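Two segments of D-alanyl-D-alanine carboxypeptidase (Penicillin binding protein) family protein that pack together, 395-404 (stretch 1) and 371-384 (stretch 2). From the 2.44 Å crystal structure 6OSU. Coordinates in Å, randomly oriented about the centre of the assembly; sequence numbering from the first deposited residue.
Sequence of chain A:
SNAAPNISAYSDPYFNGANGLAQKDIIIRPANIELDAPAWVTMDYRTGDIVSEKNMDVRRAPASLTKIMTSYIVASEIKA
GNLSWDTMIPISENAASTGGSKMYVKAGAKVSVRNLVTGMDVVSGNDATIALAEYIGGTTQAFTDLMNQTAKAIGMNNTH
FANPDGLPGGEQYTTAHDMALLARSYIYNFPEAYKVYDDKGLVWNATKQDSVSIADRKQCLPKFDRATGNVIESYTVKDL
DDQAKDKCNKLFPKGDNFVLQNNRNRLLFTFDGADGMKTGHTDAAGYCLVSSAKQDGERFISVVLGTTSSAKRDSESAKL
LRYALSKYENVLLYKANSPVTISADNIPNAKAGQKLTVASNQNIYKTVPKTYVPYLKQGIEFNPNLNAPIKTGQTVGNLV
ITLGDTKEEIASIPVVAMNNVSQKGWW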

ATOM      1  N   THR A 395      13.385   8.504 -33.141  1.00 90.46           N
ATOM      2  CA  THR A 395      12.845   7.258 -32.611  1.00 84.27           C
ATOM      3  C   THR A 395      12.842   6.200 -33.709  1.00 82.33           C
ATOM      4  O   THR A 395      12.202   6.381 -34.751  1.00 84.16           O
ATOM      5  CB  THR A 395      11.437   7.477 -32.065  1.00 83.57           C
ATOM      6  OG1 THR A 395      11.455   8.542 -31.106  1.00 85.53           O
ATOM      7  CG2 THR A 395      10.922   6.207 -31.402  1.00 78.51           C
ATOM      8  N   VAL A 396      13.550   5.095 -33.477  1.00 78.86           N
ATOM      9  CA  VAL A 396      13.714   4.053 -34.488  1.00 77.33           C
ATOM     10  C   VAL A 396      13.001   2.761 -34.136  1.00 74.77           C
ATOM     11  O   VAL A 396      12.936   1.860 -34.989  1.00 75.02           O
ATOM     12  CB  VAL A 396      15.203   3.764 -34.764  1.00 75.45           C
ATOM     13  CG1 VAL A 396      15.855   4.953 -35.450  1.00 78.97           C
ATOM     14  CG2 VAL A 396      15.922   3.423 -33.471  1.00 71.44           C
ATOM     15  N   GLY A 397      12.475   2.629 -32.928  1.00 72.69           N
ATOM     16  CA  GLY A 397      11.782   1.404 -32.562  1.00 71.07           C
ATOM     17  C   GLY A 397      11.665   1.277 -31.051  1.00 69.48           C
ATOM     18  O   GLY A 397      11.685   2.273 -30.327  1.00 69.68           O
ATOM     19  N   ASN A 398      11.540   0.029 -30.606  1.00 68.20           N
ATOM     20  CA  ASN A 398      11.365  -0.305 -29.201  1.00 65.73           C
ATOM     21  C   ASN A 398      12.465  -1.250 -28.740  1.00 64.37           C
ATOM     22  O   ASN A 398      12.840  -2.180 -29.464  1.00 64.35           O
ATOM     23  CB  ASN A 398      10.007  -0.971 -28.952  1.00 64.26           C
ATOM     24  CG  ASN A 398       8.840  -0.044 -29.211  1.00 66.33           C
ATOM     25  OD1 ASN A 398       8.850   1.120 -28.810  1.00 67.37           O
ATOM     26  ND2 ASN A 398       7.816  -0.561 -29.879  1.00 67.25           N
ATOM     27  N   LEU A 399      12.976  -1.018 -27.533  1.00 63.69           N
ATOM     28  CA  LEU A 399      13.724  -2.055 -26.836  1.00 63.13           C
ATOM     29  C   LEU A 399      12.724  -3.014 -26.207  1.00 62.13           C
ATOM     30  O   LEU A 399      11.786  -2.589 -25.527  1.00 62.19           O
ATOM     31  CB  LEU A 399      14.652  -1.468 -25.772  1.00 62.94           C
ATOM     32  CG  LEU A 399      15.604  -2.483 -25.122  1.00 62.61           C
ATOM     33  CD1 LEU A 399      16.949  -1.845 -24.829  1.00 65.14           C
ATOM     34  CD2 LEU A 399      15.024  -3.085 -23.846  1.00 59.64           C
ATOM     35  N   VAL A 400      12.917  -4.304 -26.444  1.00 62.36           N
ATOM     36  CA  VAL A 400      11.927  -5.310 -26.091  1.00 62.19           C
ATOM     37  C   VAL A 400      12.568  -6.354 -25.188  1.00 60.94           C
ATOM     38  O   VAL A 400      13.692  -6.804 -25.440  1.00 60.93           O
ATOM     39  CB  VAL A 400      11.324  -5.967 -27.352  1.00 63.89           C
ATOM     40  CG1 VAL A 400      10.428  -7.130 -26.975  1.00 63.30           C
ATOM     41  CG2 VAL A 400      10.543  -4.936 -28.165  1.00 65.30           C
ATOM     42  N   ILE A 401      11.853  -6.723 -24.128  1.00 59.75           N
ATOM     43  CA  ILE A 401      12.215  -7.840 -23.264  1.00 59.43           C
ATOM     44  C   ILE A 401      11.268  -8.987 -23.584  1.00 60.08           C
ATOM     45  O   ILE A 401      10.052  -8.869 -23.388  1.00 59.29           O
ATOM     46  CB  ILE A 401      12.137  -7.459 -21.778  1.00 58.31           C
ATOM     47  CG1 ILE A 401      12.978  -6.212 -21.501  1.00 57.64           C
ATOM     48  CG2 ILE A 401      12.596  -8.621 -20.905  1.00 58.33           C
ATOM     49  CD1 ILE A 401      14.452  -6.428 -21.672  1.00 57.80           C
ATOM     50  N   THR A 402      11.817 -10.089 -24.083  1.00 62.53           N
ATOM     51  CA  THR A 402      11.027 -11.254 -24.447  1.00 65.98           C
ATOM     52  C   THR A 402      11.336 -12.420 -23.515  1.00 68.56           C
ATOM     53  O   THR A 402      12.371 -12.453 -22.844  1.00 68.56           O
ATOM     54  CB  THR A 402      11.283 -11.666 -25.903  1.00 68.47           C
ATOM     55  OG1 THR A 402      12.692 -11.664 -26.167  1.00 70.14           O
ATOM     56  CG2 THR A 402      10.589 -10.713 -26.859  1.00 68.03           C
ATOM     57  N   LEU A 403      10.418 -13.382 -23.483  1.00 72.34           N
ATOM     58  CA  LEU A 403      10.539 -14.559 -22.624  1.00 76.95           C
ATOM     59  C   LEU A 403      11.145 -15.694 -23.443  1.00 86.23           C
ATOM     60  O   LEU A 403      10.454 -16.346 -24.227  1.00 88.78           O
ATOM     61  CB  LEU A 403       9.186 -14.954 -22.046  1.00 74.93           C
ATOM     62  CG  LEU A 403       9.214 -16.173 -21.123  1.00 74.11           C
ATOM     63  CD1 LEU A 403      10.147 -15.919 -19.947  1.00 72.04           C
ATOM     64  CD2 LEU A 403       7.816 -16.521 -20.641  1.00 74.16           C
ATOM     65  N   GLY A 404      12.442 -15.930 -23.252  1.00113.44           N
ATOM     66  CA  GLY A 404      13.104 -16.995 -23.977  1.00124.21           C
ATOM     67  C   GLY A 404      13.274 -16.660 -25.449  1.00130.59           C
ATOM     68  O   GLY A 404      13.433 -15.499 -25.842  1.00126.50           O
TER
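Stretch 2 371-384: TYVPYLKQGIEFNP

Stretch 2 lies alongside stretch 1 as an antiparallel β-strand. Val 373 to Tyr 375 lie in a 3-10 segment, with a hydrogen bond from Tyr 375 N to Tyr 372 O (2.9 Å), and the chain then extends as a strand from Leu 376 to Phe 382 before leaving the sheet at Asn 383. Its N-to-C direction makes an angle of 151° with that of strand 395-403, and the two axes approach to 4.4 Å. Together the stretches bury 883 Å².

The register pairs Leu 376 with Leu 403 and runs without a break to Phe 382 opposite Gly 397. Hydrogen-bonded pairs alternate with non-hydrogen-bonded ones. In the former, Lys 377 N donates to Thr 402 O (3.1 Å) and Thr 402 N returns to Lys 377 O (3.0 Å); Gly 379 N reaches Val 400 O (2.6 Å), while Val 400 N to Gly 379 O is very short at 2.4 Å; Glu 381 N meets Asn 398 O (2.7 Å) and Asn 398 N meets Glu 381 O (2.9 Å). One further bond continues the ladder at each end, from Gly 404 N to Tyr 375 O (2.6 Å) and from Asn 383 N to Val 396 O (2.9 Å).

Leu 403 gives up the most surface, 84 Å². Its CA-to-CB bond points to the face of the sheet shared with Leu 376, but the end of the side chain comes nearer to stretch 2 and settles where the 3-10 segment leads into the strand. CD1 lies 3.7 Å from Tyr 372 CG, 4.0 Å from Tyr 375 CB and 4.1 Å from Leu 376 CD2. CD2 sits over the face of the Tyr 372 ring, 3.8 Å from its centroid and 11° off the normal, a CH-pi contact. The same face continues along the strands: Ile 401 CG2 packs 4.0 Å from Leu 376 CB, Ile 401 CD1 lies 3.5 Å from Gln 378 CG, and Leu 399 CB lies 3.9 Å from Ile 380 CD1.

Glu 381 and Lys 377, with 63 and 61 Å² covered, belong to the other face, with Asn 398, Val 400 and Thr 402. Both are exposed, and their aliphatic portions contribute to the packing. Glu 381 CB lies 3.8 Å from Val 400 CG2. Lys 377 CB stands 4.0 Å from Thr 402 OG1, and Lys 377 CG is 4.0 Å from Gly 404 O; beyond this the lysine side chain leads away. Between these two residues, Gly 379 presents no side chain to this face.

At the far end the strands come closest in the register, with Gly 397 CA 4.2 Å from Phe 382 CA. A CB on Gly 397 would point toward stretch 2 and clash with Glu 381 O and Phe 382 CA, so the missing side chain permits this approach. Beside it, Val 396 CG2 touches Phe 382 CE1 at 4.2 Å.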

ATOM      1  N   THR A 371      10.221 -17.281 -12.054  1.00 61.89           N
ATOM      2  CA  THR A 371      10.535 -18.316 -13.028  1.00 64.11           C
ATOM      3  C   THR A 371      10.882 -17.752 -14.401  1.00 63.77           C
ATOM      4  O   THR A 371      11.464 -18.474 -15.218  1.00 66.43           O
ATOM      5  CB  THR A 371       9.359 -19.285 -13.148  1.00 66.51           C
ATOM      6  OG1 THR A 371       8.157 -18.545 -13.393  1.00 65.98           O
ATOM      7  CG2 THR A 371       9.198 -20.084 -11.866  1.00 67.44           C
ATOM      8  N   TYR A 372      10.540 -16.490 -14.677  1.00 60.83           N
ATOM      9  CA  TYR A 372      10.878 -15.896 -15.968  1.00 60.67           C
ATOM     10  C   TYR A 372      12.316 -15.402 -16.018  1.00 60.64           C
ATOM     11  O   TYR A 372      12.910 -15.358 -17.103  1.00 60.68           O
ATOM     12  CB  TYR A 372       9.957 -14.714 -16.289  1.00 58.87           C
ATOM     13  CG  TYR A 372       8.538 -15.045 -16.704  1.00 59.23           C
ATOM     14  CD1 TYR A 372       7.704 -14.051 -17.202  1.00 58.12           C
ATOM     15  CD2 TYR A 372       8.023 -16.332 -16.586  1.00 60.90           C
ATOM     16  CE1 TYR A 372       6.411 -14.322 -17.578  1.00 58.77           C
ATOM     17  CE2 TYR A 372       6.720 -16.612 -16.963  1.00 62.01           C
ATOM     18  CZ  TYR A 372       5.921 -15.599 -17.458  1.00 61.33           C
ATOM     19  OH  TYR A 372       4.626 -15.852 -17.837  1.00 64.03           O
ATOM     20  N   VAL A 373      12.888 -15.035 -14.866  1.00 60.62           N
ATOM     21  CA  VAL A 373      14.086 -14.188 -14.864  1.00 60.25           C
ATOM     22  C   VAL A 373      15.241 -14.780 -15.666  1.00 63.68           C
ATOM     23  O   VAL A 373      15.793 -14.067 -16.524  1.00 63.91           O
ATOM     24  CB  VAL A 373      14.484 -13.844 -13.418  1.00 58.25           C
ATOM     25  CG1 VAL A 373      15.849 -13.180 -13.397  1.00 58.64           C
ATOM     26  CG2 VAL A 373      13.439 -12.939 -12.794  1.00 55.54           C
ATOM     27  N   PRO A 374      15.658 -16.033 -15.464  1.00 66.84           N
ATOM     28  CA  PRO A 374      16.803 -16.545 -16.233  1.00 70.14           C
ATOM     29  C   PRO A 374      16.538 -16.704 -17.722  1.00 72.10           C
ATOM     30  O   PRO A 374      17.467 -17.048 -18.460  1.00 74.98           O
ATOM     31  CB  PRO A 374      17.087 -17.903 -15.576  1.00 72.45           C
ATOM     32  CG  PRO A 374      15.796 -18.316 -14.995  1.00 71.39           C
ATOM     33  CD  PRO A 374      15.150 -17.049 -14.519  1.00 68.13           C
ATOM     34  N   TYR A 375      15.318 -16.458 -18.196  1.00 71.85           N
ATOM     35  CA  TYR A 375      14.972 -16.661 -19.598  1.00 74.49           C
ATOM     36  C   TYR A 375      14.670 -15.370 -20.342  1.00 71.62           C
ATOM     37  O   TYR A 375      14.283 -15.427 -21.514  1.00 73.03           O
ATOM     38  CB  TYR A 375      13.776 -17.611 -19.709  1.00 78.02           C
ATOM     39  CG  TYR A 375      14.110 -19.019 -19.296  1.00 82.57           C
ATOM     40  CD1 TYR A 375      14.396 -19.990 -20.246  1.00 87.23           C
ATOM     41  CD2 TYR A 375      14.163 -19.375 -17.956  1.00 83.00           C
ATOM     42  CE1 TYR A 375      14.713 -21.279 -19.873  1.00 91.66           C
ATOM     43  CE2 TYR A 375      14.482 -20.658 -17.573  1.00 87.34           C
ATOM     44  CZ  TYR A 375      14.755 -21.606 -18.534  1.00 92.15           C
ATOM     45  OH  TYR A 375      15.071 -22.888 -18.155  1.00 97.24           O
ATOM     46  N   LEU A 376      14.835 -14.215 -19.707  1.00 67.87           N
ATOM     47  CA  LEU A 376      14.543 -12.947 -20.358  1.00 66.16           C
ATOM     48  C   LEU A 376      15.687 -12.548 -21.285  1.00 68.65           C
ATOM     49  O   LEU A 376      16.852 -12.871 -21.042  1.00 70.50           O
ATOM     50  CB  LEU A 376      14.298 -11.862 -19.309  1.00 62.65           C
ATOM     51  CG  LEU A 376      13.204 -12.216 -18.299  1.00 61.16           C
ATOM     52  CD1 LEU A 376      13.194 -11.243 -17.139  1.00 60.09           C
ATOM     53  CD2 LEU A 376      11.838 -12.261 -18.968  1.00 61.25           C
ATOM     54  N   LYS A 377      15.341 -11.847 -22.366  1.00 69.35           N
ATOM     55  CA  LYS A 377      16.315 -11.448 -23.375  1.00 71.12           C
ATOM     56  C   LYS A 377      15.993 -10.046 -23.870  1.00 69.18           C
ATOM     57  O   LYS A 377      14.831  -9.735 -24.145  1.00 67.96           O
ATOM     58  CB  LYS A 377      16.327 -12.429 -24.559  1.00 74.13           C
ATOM     59  CG  LYS A 377      16.714 -13.866 -24.205  1.00 76.96           C
ATOM     60  CD  LYS A 377      18.198 -14.008 -23.879  1.00 79.99           C
ATOM     61  CE  LYS A 377      18.529 -15.431 -23.431  1.00 83.01           C
ATOM     62  NZ  LYS A 377      19.987 -15.655 -23.214  1.00 85.90           N
ATOM     63  N   GLN A 378      17.022  -9.207 -23.976  1.00 69.30           N
ATOM     64  CA  GLN A 378      16.867  -7.873 -24.538  1.00 69.79           C
ATOM     65  C   GLN A 378      16.862  -7.938 -26.058  1.00 70.99           C
ATOM     66  O   GLN A 378      17.671  -8.644 -26.668  1.00 73.79           O
ATOM     67  CB  GLN A 378      17.995  -6.949 -24.076  1.00 72.24           C
ATOM     68  CG  GLN A 378      17.831  -6.382 -22.682  1.00 72.26           C
ATOM     69  CD  GLN A 378      18.749  -5.198 -22.435  1.00 75.49           C
ATOM     70  OE1 GLN A 378      19.618  -4.890 -23.253  1.00 77.76           O
ATOM     71  NE2 GLN A 378      18.556  -4.524 -21.306  1.00 75.49           N
ATOM     72  N   GLY A 379      15.955  -7.189 -26.666  1.00 69.23           N
ATOM     73  CA  GLY A 379      15.872  -7.134 -28.114  1.00 71.14           C
ATOM     74  C   GLY A 379      15.438  -5.764 -28.579  1.00 72.06           C
ATOM     75  O   GLY A 379      14.717  -5.047 -27.876  1.00 70.86           O
ATOM     76  N   ILE A 380      15.881  -5.399 -29.778  1.00 74.84           N
ATOM     77  CA  ILE A 380      15.486  -4.150 -30.419  1.00 74.60           C
ATOM     78  C   ILE A 380      14.527  -4.488 -31.549  1.00 75.10           C
ATOM     79  O   ILE A 380      14.906  -5.168 -32.510  1.00 75.73           O
ATOM     80  CB  ILE A 380      16.698  -3.365 -30.943  1.00 75.20           C
ATOM     81  CG1 ILE A 380      17.656  -3.038 -29.800  1.00 74.21           C
ATOM     82  CG2 ILE A 380      16.238  -2.083 -31.617  1.00 75.94           C
ATOM     83  CD1 ILE A 380      17.036  -2.175 -28.713  1.00 72.50           C
ATOM     84  N   GLU A 381      13.282  -4.034 -31.429  1.00 75.67           N
ATOM     85  CA  GLU A 381      12.299  -4.152 -32.499  1.00 78.73           C
ATOM     86  C   GLU A 381      12.272  -2.832 -33.258  1.00 78.51           C
ATOM     87  O   GLU A 381      11.745  -1.832 -32.758  1.00 78.93           O
ATOM     88  CB  GLU A 381      10.911  -4.498 -31.965  1.00 81.51           C
ATOM     89  CG  GLU A 381       9.830  -4.365 -33.035  1.00 88.19           C
ATOM     90  CD  GLU A 381       8.487  -4.927 -32.616  1.00 92.85           C
ATOM     91  OE1 GLU A 381       8.160  -4.879 -31.411  1.00 91.77           O
ATOM     92  OE2 GLU A 381       7.758  -5.421 -33.503  1.00 98.01           O
ATOM     93  N   PHE A 382      12.840  -2.830 -34.458  1.00 76.72           N
ATOM     94  CA  PHE A 382      12.864  -1.615 -35.251  1.00 76.75           C
ATOM     95  C   PHE A 382      11.525  -1.397 -35.945  1.00 76.99           C
ATOM     96  O   PHE A 382      10.741  -2.327 -36.155  1.00 77.10           O
ATOM     97  CB  PHE A 382      13.980  -1.665 -36.296  1.00 79.09           C
ATOM     98  CG  PHE A 382      15.358  -1.601 -35.715  1.00 78.36           C
ATOM     99  CD1 PHE A 382      15.956  -0.379 -35.450  1.00 79.10           C
ATOM    100  CD2 PHE A 382      16.060  -2.761 -35.431  1.00 77.50           C
ATOM    101  CE1 PHE A 382      17.226  -0.312 -34.912  1.00 78.78           C
ATOM    102  CE2 PHE A 382      17.332  -2.704 -34.896  1.00 77.24           C
ATOM    103  CZ  PHE A 382      17.916  -1.475 -34.636  1.00 77.80           C
ATOM    104  N   ASN A 383      11.267  -0.143 -36.282  1.00 77.93           N
ATOM    105  CA  ASN A 383      10.183   0.183 -37.190  1.00 79.32           C
ATOM    106  C   ASN A 383      10.455  -0.518 -38.514  1.00 80.78           C
ATOM    107  O   ASN A 383      11.526  -0.303 -39.106  1.00 82.24           O
ATOM    108  CB  ASN A 383      10.088   1.697 -37.375  1.00 81.01           C
ATOM    109  CG  ASN A 383       8.848   2.123 -38.139  1.00 83.21           C
ATOM    110  OD1 ASN A 383       8.609   1.679 -39.263  1.00 84.50           O
ATOM    111  ND2 ASN A 383       8.048   2.989 -37.529  1.00 75.99           N
ATOM    112  N   PRO A 384       9.553  -1.373 -39.002  1.00 80.88           N
ATOM    113  CA  PRO A 384       9.849  -2.123 -40.237  1.00 82.66           C
ATOM    114  C   PRO A 384      10.060  -1.240 -41.451  1.00 86.91           C
ATOM    115  O   PRO A 384      10.665  -1.696 -42.429  1.00 90.70           O
ATOM    116  CB  PRO A 384       8.619  -3.024 -40.409  1.00 82.79           C
ATOM    117  CG  PRO A 384       7.539  -2.350 -39.630  1.00 82.11           C
ATOM    118  CD  PRO A 384       8.217  -1.685 -38.468  1.00 79.37           C
TER